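Local coordinates for protein leucine aminopeptidase 1, chloroplastic (PDB 5D8N) that removes unsubstituted N-terminal amino acids, preferably leucine, from peptides as a magnesium-dependent homohexameric M17 aminopeptidase, and takes part in wound signalling and insect defence, at residues 372-376 and 394-398; 426-432 and 496-502; 413-417 and 478-482. The protein carries 1 engineered substitution. All coordinates share one frame. Residues are numbered along the deposited sequence.

In the fold
All three contacts lie in the catalytic domain. Contact 1 comes first along the chain and holds a turn before strand 378-380 against helix 388-401. The segments of contacts 2 and 3 then alternate: 413-417, 426-432, 478-482, 496-502. Contact 2 pairs strands 426-429 and 496-501 in the central sheet; contact 3 packs the starts of helices 416-421 and 479-488, which precede them. Their centres are about 12 Å apart, and D501 joins them through T414 and L413. They form one packed unit beside the predicted active-site residue R389. Contact 1 lies about 19 Å from contact 2 and about 21 Å from contact 3, centre to centre, farther out by a second subunit. L396 touches W497.

Contact 1 (372-376 and 394-398); sequences TASNG and DALIY
A polar turn is pinned to the side of a helix here. Residues 394-398 are regular helix, with Y398 N bonded to D394 O at 3.0 Å. Residues 373-376 form a type I beta turn, closed by G376 N to A373 O at 2.9 Å. S374 (phi/psi -73/-5) and N375 (-98/11) are its two central residues. G376 follows with a positive phi of 89°. The CA atoms of S374 and D394 are 6.0 Å apart, those of N375 and I397 6.9 Å.

D394 takes chi1 m (-77°), which brings its carboxylate to the turn. Its OD1 accepts two hydrogen bonds from one residue: S374 N at 2.8 Å and S374 OG at 2.6 Å. S374 is chi1 p (49°), so its hydroxyl lies on the same side as its amide. A water donates to S374 OG at 2.7 Å and to D394 O at 2.9 Å, extending the link to the helix backbone.

I397, one helical turn on, is m,t (-71°, 158°). Its CD1 packs against the turn, 4.1 Å from A373 CB, 3.3 Å from S374 OG and 3.4 Å from N375 N. N375 is chi1 p (66°), and its CG lies 3.6 Å from I397 CD1. N375 OD1 accepts from K377 N, two residues on, an Asx turn. Through the amide and hydroxyl of S374, D394 fixes the type I turn.

D394 OD2 accepts from Y265 N, so the carboxylate also ties in the start of helix 263-269. A395 and Y398 pack on I352 of strand 347-358, while T372 of strand 370-372 meets a second subunit.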
loop_
_atom_site.group_PDB
_atom_site.type_symbol
_atom_site.label_atom_id
_atom_site.label_comp_id
_atom_site.label_asym_id
_atom_site.label_seq_id
_atom_site.Cartn_x
_atom_site.Cartn_y
_atom_site.Cartn_z
ATOM N N THR A 372 -29.805 7.849 -13.473
ATOM C CA THR A 372 -31.184 7.460 -13.240
ATOM C C THR A 372 -31.541 6.232 -14.060
ATOM O O THR A 372 -31.538 6.258 -15.303
ATOM C CB THR A 372 -32.091 8.659 -13.575
ATOM O OG1 THR A 372 -31.632 9.795 -12.820
ATOM C CG2 THR A 372 -33.571 8.405 -13.264
ATOM N N ALA A 373 -31.895 5.154 -13.370
ATOM C CA ALA A 373 -32.286 3.917 -14.072
ATOM C C ALA A 373 -33.682 4.053 -14.683
ATOM O O ALA A 373 -34.393 5.029 -14.424
ATOM C CB ALA A 373 -32.257 2.740 -13.110
ATOM N N SER A 374 -34.044 3.102 -15.536
ATOM C CA SER A 374 -35.278 3.189 -16.305
ATOM C C SER A 374 -36.528 2.964 -15.460
ATOM O O SER A 374 -37.636 3.165 -15.943
ATOM C CB SER A 374 -35.262 2.200 -17.484
ATOM O OG SER A 374 -34.871 0.897 -17.093
ATOM N N ASN A 375 -36.370 2.621 -14.190
ATOM C CA ASN A 375 -37.494 2.649 -13.248
ATOM C C ASN A 375 -37.545 3.920 -12.408
ATOM O O ASN A 375 -38.331 4.018 -11.474
ATOM C CB ASN A 375 -37.480 1.450 -12.313
ATOM C CG ASN A 375 -36.299 1.456 -11.368
ATOM O OD1 ASN A 375 -35.428 2.308 -11.440
ATOM N ND2 ASN A 375 -36.266 0.475 -10.465
ATOM N N GLY A 376 -36.745 4.915 -12.769
ATOM C CA GLY A 376 -36.765 6.209 -12.101
ATOM C C GLY A 376 -35.849 6.332 -10.897
ATOM O O GLY A 376 -35.775 7.416 -10.296
ATOM N N ASP A 394 -30.786 -1.731 -15.581
ATOM C CA ASP A 394 -31.628 -1.519 -16.742
ATOM C C ASP A 394 -32.003 -2.804 -17.496
ATOM O O ASP A 394 -33.129 -2.933 -18.008
ATOM C CB ASP A 394 -30.988 -0.490 -17.670
ATOM C CG ASP A 394 -31.161 0.948 -17.142
ATOM O OD1 ASP A 394 -32.283 1.232 -16.640
ATOM O OD2 ASP A 394 -30.224 1.781 -17.297
ATOM N N ALA A 395 -31.091 -3.771 -17.539
ATOM C CA ALA A 395 -31.425 -5.063 -18.154
ATOM C C ALA A 395 -32.502 -5.810 -17.379
ATOM O O ALA A 395 -33.359 -6.453 -17.955
ATOM C CB ALA A 395 -30.191 -5.934 -18.255
ATOM N N LEU A 396 -32.464 -5.712 -16.057
ATOM C CA LEU A 396 -33.443 -6.382 -15.239
ATOM C C LEU A 396 -34.817 -5.735 -15.364
ATOM O O LEU A 396 -35.840 -6.418 -15.376
ATOM C CB LEU A 396 -32.950 -6.435 -13.792
ATOM C CG LEU A 396 -31.816 -7.409 -13.488
ATOM C CD1 LEU A 396 -31.244 -7.151 -12.088
ATOM C CD2 LEU A 396 -32.254 -8.865 -13.533
ATOM N N ILE A 397 -34.845 -4.412 -15.412
ATOM C CA ILE A 397 -36.097 -3.690 -15.608
ATOM C C ILE A 397 -36.669 -4.113 -16.950
ATOM O O ILE A 397 -37.842 -4.426 -17.036
ATOM C CB ILE A 397 -35.866 -2.171 -15.581
ATOM C CG1 ILE A 397 -35.531 -1.729 -14.153
ATOM C CG2 ILE A 397 -37.099 -1.416 -16.048
ATOM C CD1 ILE A 397 -34.782 -0.403 -14.065
ATOM N N TYR A 398 -35.827 -4.193 -17.981
ATOM C CA TYR A 398 -36.285 -4.611 -19.298
ATOM C C TYR A 398 -36.843 -6.024 -19.265
ATOM O O TYR A 398 -37.903 -6.314 -19.816
ATOM C CB TYR A 398 -35.117 -4.570 -20.280
ATOM C CG TYR A 398 -35.494 -4.865 -21.709
ATOM C CD1 TYR A 398 -35.471 -6.147 -22.200
ATOM C CD2 TYR A 398 -35.905 -3.853 -22.559
ATOM C CE1 TYR A 398 -35.844 -6.421 -23.501
ATOM C CE2 TYR A 398 -36.217 -4.105 -23.891
ATOM C CZ TYR A 398 -36.215 -5.400 -24.342
ATOM O OH TYR A 398 -36.461 -5.650 -25.673
HETATM O O HOH W 1 -34.957 -0.978 -19.041
#

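Contact 2 (426-432 and 496-502); sequences AGAFTPN and QWLHLDV
F429 has the most surface covered in this antiparallel strand pair, followed by W497 and N432. Strands 426-429 and 496-501 run at 162°, with axes 4.6 Å apart at closest approach. G427 pairs with D501 and F429 with H499 as hydrogen-bonded pairs; A428 and L500 form the non-hydrogen-bonded pair between them. F429 N to H499 O, H499 N to F429 O and D501 N to G427 O are all 2.8 Å; G427 N to D501 O is 3.2 Å.

With chi1 m, F429 brings its CD1 to 3.6 Å from H499 CD2, and D501 CB meets the ring edge at CE1, 4.3 Å away. These side chains share a face with helix 479-488. On the other face, A428 CB touches L500 CD1 at 3.6 Å. The pair belongs to the mixed central sheet of the M17 catalytic domain, between strands 406-411 and 450-452.

Beyond F429, side-chain bonds take over. T430 OG1 donates to W497 O at 2.6 Å and accepts from N432 N at 2.9 Å, an ST turn. N432 OD1 accepts from W497 N at 3.0 Å. W497 (chi1 t) brings CE3 to 3.8 Å from P431 CD, while its NE1 bonds to D409.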
loop_
_atom_site.group_PDB
_atom_site.type_symbol
_atom_site.label_atom_id
_atom_site.label_comp_id
_atom_site.label_asym_id
_atom_site.label_seq_id
_atom_site.Cartn_x
_atom_site.Cartn_y
_atom_site.Cartn_z
ATOM N N ALA A 426 -19.982 -20.669 -7.424
ATOM C CA ALA A 426 -20.694 -19.418 -7.620
ATOM C C ALA A 426 -21.667 -19.188 -6.477
ATOM O O ALA A 426 -22.157 -20.134 -5.858
ATOM C CB ALA A 426 -21.427 -19.430 -8.955
ATOM N N GLY A 427 -21.952 -17.923 -6.200
ATOM C CA GLY A 427 -22.919 -17.567 -5.181
ATOM C C GLY A 427 -24.271 -17.250 -5.801
ATOM O O GLY A 427 -24.362 -16.453 -6.724
ATOM N N ALA A 428 -25.321 -17.793 -5.196
ATOM C CA ALA A 428 -26.686 -17.621 -5.655
ATOM C C ALA A 428 -27.443 -16.821 -4.601
ATOM O O ALA A 428 -27.456 -17.171 -3.412
ATOM C CB ALA A 428 -27.351 -18.988 -5.850
ATOM N N PHE A 429 -28.130 -15.782 -5.063
ATOM C CA PHE A 429 -28.876 -14.897 -4.191
ATOM C C PHE A 429 -30.296 -14.745 -4.707
ATOM O O PHE A 429 -30.481 -14.400 -5.868
ATOM C CB PHE A 429 -28.248 -13.504 -4.161
ATOM C CG PHE A 429 -26.834 -13.488 -3.658
ATOM C CD1 PHE A 429 -25.788 -13.730 -4.511
ATOM C CD2 PHE A 429 -26.562 -13.055 -2.381
ATOM C CE1 PHE A 429 -24.488 -13.690 -4.066
ATOM C CE2 PHE A 429 -25.260 -13.022 -1.922
ATOM C CZ PHE A 429 -24.221 -13.367 -2.761
ATOM N N THR A 430 -31.277 -15.041 -3.855
ATOM C CA THR A 430 -32.667 -14.860 -4.257
ATOM C C THR A 430 -33.564 -14.626 -3.051
ATOM O O THR A 430 -33.348 -15.220 -2.011
ATOM C CB THR A 430 -33.180 -16.084 -5.051
ATOM O OG1 THR A 430 -34.541 -15.891 -5.437
ATOM C CG2 THR A 430 -33.089 -17.347 -4.227
ATOM N N PRO A 431 -34.579 -13.760 -3.198
ATOM C CA PRO A 431 -35.669 -13.682 -2.221
ATOM C C PRO A 431 -36.596 -14.891 -2.270
ATOM O O PRO A 431 -37.449 -15.045 -1.410
ATOM C CB PRO A 431 -36.441 -12.419 -2.629
ATOM C CG PRO A 431 -35.537 -11.676 -3.568
ATOM C CD PRO A 431 -34.702 -12.725 -4.237
ATOM N N ASN A 432 -36.494 -15.718 -3.305
ATOM C CA ASN A 432 -37.536 -16.682 -3.603
ATOM C C ASN A 432 -37.039 -18.110 -3.322
ATOM O O ASN A 432 -36.188 -18.651 -4.050
ATOM C CB ASN A 432 -37.981 -16.487 -5.071
ATOM C CG ASN A 432 -38.376 -15.035 -5.401
ATOM O OD1 ASN A 432 -37.652 -14.290 -6.086
ATOM N ND2 ASN A 432 -39.602 -14.657 -5.012
ATOM N N GLN A 496 -40.254 -13.782 -9.845
ATOM C CA GLN A 496 -39.234 -14.533 -9.111
ATOM C C GLN A 496 -37.868 -14.310 -9.753
ATOM O O GLN A 496 -37.751 -14.254 -10.971
ATOM C CB GLN A 496 -39.531 -16.026 -9.133
ATOM C CG GLN A 496 -40.861 -16.415 -8.520
ATOM C CD GLN A 496 -40.963 -17.914 -8.321
ATOM O OE1 GLN A 496 -40.077 -18.667 -8.693
ATOM N NE2 GLN A 496 -42.093 -18.359 -7.834
ATOM N N TRP A 497 -36.854 -14.058 -8.940
ATOM C CA TRP A 497 -35.574 -13.611 -9.455
ATOM C C TRP A 497 -34.444 -14.149 -8.599
ATOM O O TRP A 497 -34.496 -14.131 -7.368
ATOM C CB TRP A 497 -35.542 -12.096 -9.544
ATOM C CG TRP A 497 -34.146 -11.518 -9.574
ATOM C CD1 TRP A 497 -33.264 -11.558 -10.626
ATOM C CD2 TRP A 497 -33.425 -10.975 -8.467
ATOM N NE1 TRP A 497 -32.084 -10.982 -10.269
ATOM C CE2 TRP A 497 -32.165 -10.584 -8.956
ATOM C CE3 TRP A 497 -33.796 -10.579 -7.184
ATOM C CZ2 TRP A 497 -31.234 -9.907 -8.172
ATOM C CZ3 TRP A 497 -32.842 -9.949 -6.385
ATOM C CH2 TRP A 497 -31.592 -9.609 -6.889
ATOM N N LEU A 498 -33.451 -14.692 -9.290
ATOM C CA LEU A 498 -32.205 -15.122 -8.671
ATOM C C LEU A 498 -30.984 -14.550 -9.386
ATOM O O LEU A 498 -30.889 -14.560 -10.618
ATOM C CB LEU A 498 -32.118 -16.641 -8.658
ATOM C CG LEU A 498 -30.889 -17.295 -8.004
ATOM C CD1 LEU A 498 -31.329 -18.625 -7.439
ATOM C CD2 LEU A 498 -29.762 -17.531 -8.981
ATOM N N HIS A 499 -30.015 -14.159 -8.574
ATOM C CA HIS A 499 -28.771 -13.551 -9.049
ATOM C C HIS A 499 -27.633 -14.532 -8.768
ATOM O O HIS A 499 -27.461 -14.988 -7.633
ATOM C CB HIS A 499 -28.522 -12.234 -8.305
ATOM C CG HIS A 499 -27.099 -11.785 -8.317
ATOM N ND1 HIS A 499 -26.445 -11.436 -9.471
ATOM C CD2 HIS A 499 -26.249 -11.493 -7.304
ATOM C CE1 HIS A 499 -25.229 -11.010 -9.182
ATOM N NE2 HIS A 499 -25.087 -11.031 -7.871
ATOM N N LEU A 500 -26.857 -14.815 -9.805
ATOM C CA LEU A 500 -25.733 -15.721 -9.675
ATOM C C LEU A 500 -24.421 -14.980 -9.921
ATOM O O LEU A 500 -24.163 -14.488 -11.031
ATOM C CB LEU A 500 -25.922 -16.884 -10.639
ATOM C CG LEU A 500 -25.159 -18.169 -10.319
ATOM C CD1 LEU A 500 -25.606 -18.788 -9.004
ATOM C CD2 LEU A 500 -25.290 -19.182 -11.452
ATOM N N ASP A 501 -23.647 -14.814 -8.849
ATOM C CA ASP A 501 -22.344 -14.136 -8.902
ATOM C C ASP A 501 -21.285 -15.182 -9.262
ATOM O O ASP A 501 -20.831 -15.980 -8.423
ATOM C CB ASP A 501 -22.044 -13.451 -7.559
ATOM C CG ASP A 501 -20.922 -12.399 -7.638
ATOM O OD1 ASP A 501 -20.174 -12.373 -8.636
ATOM O OD2 ASP A 501 -20.798 -11.569 -6.689
ATOM N N VAL A 502 -20.851 -15.129 -10.512
ATOM C CA VAL A 502 -20.004 -16.154 -11.124
ATOM C C VAL A 502 -18.576 -15.653 -11.383
ATOM O O VAL A 502 -17.859 -16.206 -12.203
ATOM C CB VAL A 502 -20.588 -16.627 -12.474
ATOM C CG1 VAL A 502 -21.956 -17.262 -12.275
ATOM C CG2 VAL A 502 -20.715 -15.501 -13.484
#

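Contact 3 (413-417 and 478-482); sequences LTGAI and GGAIT
The starts of two helices pack together through A480, A416 and G479, with T414 and I417, beside the predicted active-site residue R389. Helix 479-488 begins right after its N-cap residue, G478. Residues 413-417 come off strand 406-411 and lead into helix 416-421. The closest CA atoms are those of I417 and A480, 5.5 Å apart.

A480, the most covered residue, points its CB at the other segment, 3.6 Å from T414 OG1, 4.0 Å from I417 CD1 and 4.3 Å from A416 CB. T414 CG2 sits 3.8 Å from G479 O. An ideal CB on G479 would be tight, 3.5 Å from A416 CB, so the glycine permits this close approach.

T414 is extended (-137/152), with chi1 p (65°). Its OG1 accepts from I417 N at 3.1 Å, a capping bond, and hydrogen-bonds to D501 of strand 496-501. I417 is t,p (-163°, 66°), and both I417 and A480 touch F429. A416 packs on V419 of a third subunit.

No hydrogen bond links the two segments, so fit of shape alone joins the helix starts. T414, through its capping bond and D501, ties its helix to the sheet near R389.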
loop_
_atom_site.group_PDB
_atom_site.type_symbol
_atom_site.label_atom_id
_atom_site.label_comp_id
_atom_site.label_asym_id
_atom_site.label_seq_id
_atom_site.Cartn_x
_atom_site.Cartn_y
_atom_site.Cartn_z
ATOM N N LEU A 413 -19.818 -10.221 -10.618
ATOM C CA LEU A 413 -20.153 -8.983 -9.937
ATOM C C LEU A 413 -19.130 -8.499 -8.917
ATOM O O LEU A 413 -18.865 -7.317 -8.858
ATOM C CB LEU A 413 -21.515 -9.072 -9.271
ATOM C CG LEU A 413 -22.209 -7.715 -9.245
ATOM C CD1 LEU A 413 -22.772 -7.396 -10.625
ATOM C CD2 LEU A 413 -23.315 -7.696 -8.206
ATOM N N THR A 414 -18.588 -9.377 -8.082
ATOM C CA THR A 414 -17.734 -8.944 -6.978
ATOM C C THR A 414 -16.496 -9.830 -6.830
ATOM O O THR A 414 -16.545 -11.037 -7.109
ATOM C CB THR A 414 -18.521 -8.967 -5.641
ATOM O OG1 THR A 414 -18.895 -10.315 -5.304
ATOM C CG2 THR A 414 -19.771 -8.112 -5.741
ATOM N N GLY A 415 -15.406 -9.269 -6.310
ATOM C CA GLY A 415 -14.296 -10.071 -5.775
ATOM C C GLY A 415 -14.724 -10.732 -4.467
ATOM O O GLY A 415 -14.181 -11.750 -4.041
ATOM N N ALA A 416 -15.669 -10.110 -3.771
ATOM C CA ALA A 416 -16.034 -10.573 -2.444
ATOM C C ALA A 416 -16.543 -12.015 -2.506
ATOM O O ALA A 416 -16.327 -12.808 -1.579
ATOM C CB ALA A 416 -17.107 -9.683 -1.867
ATOM N N ILE A 417 -17.287 -12.348 -3.558
ATOM C CA ILE A 417 -17.832 -13.717 -3.638
ATOM C C ILE A 417 -16.732 -14.766 -3.786
ATOM O O ILE A 417 -16.865 -15.856 -3.274
ATOM C CB ILE A 417 -18.874 -13.886 -4.767
ATOM C CG1 ILE A 417 -19.686 -15.143 -4.540
ATOM C CG2 ILE A 417 -18.190 -13.951 -6.124
ATOM C CD1 ILE A 417 -20.547 -15.079 -3.292
ATOM N N GLY A 478 -19.504 -7.984 3.363
ATOM C CA GLY A 478 -20.854 -8.179 2.857
ATOM C C GLY A 478 -21.070 -7.839 1.386
ATOM O O GLY A 478 -22.191 -7.686 0.948
ATOM N N GLY A 479 -19.988 -7.549 0.679
ATOM C CA GLY A 479 -20.034 -6.873 -0.622
ATOM C C GLY A 479 -20.816 -7.641 -1.683
ATOM O O GLY A 479 -21.475 -7.046 -2.536
ATOM N N ALA A 480 -20.796 -8.966 -1.612
ATOM C CA ALA A 480 -21.569 -9.766 -2.556
ATOM C C ALA A 480 -23.044 -9.739 -2.213
ATOM O O ALA A 480 -23.873 -9.764 -3.111
ATOM C CB ALA A 480 -21.071 -11.200 -2.581
ATOM N N ILE A 481 -23.352 -9.621 -0.926
ATOM C CA ILE A 481 -24.715 -9.470 -0.478
ATOM C C ILE A 481 -25.313 -8.111 -0.861
ATOM O O ILE A 481 -26.445 -8.049 -1.363
ATOM C CB ILE A 481 -24.814 -9.650 1.039
ATOM C CG1 ILE A 481 -24.381 -11.066 1.410
ATOM C CG2 ILE A 481 -26.218 -9.339 1.537
ATOM C CD1 ILE A 481 -24.210 -11.280 2.888
ATOM N N THR A 482 -24.610 -7.024 -0.571
ATOM C CA THR A 482 -25.123 -5.707 -0.932
ATOM C C THR A 482 -25.169 -5.508 -2.455
ATOM O O THR A 482 -26.053 -4.835 -2.986
ATOM C CB THR A 482 -24.325 -4.567 -0.288
ATOM O OG1 THR A 482 -22.919 -4.726 -0.566
ATOM C CG2 THR A 482 -24.572 -4.518 1.216
#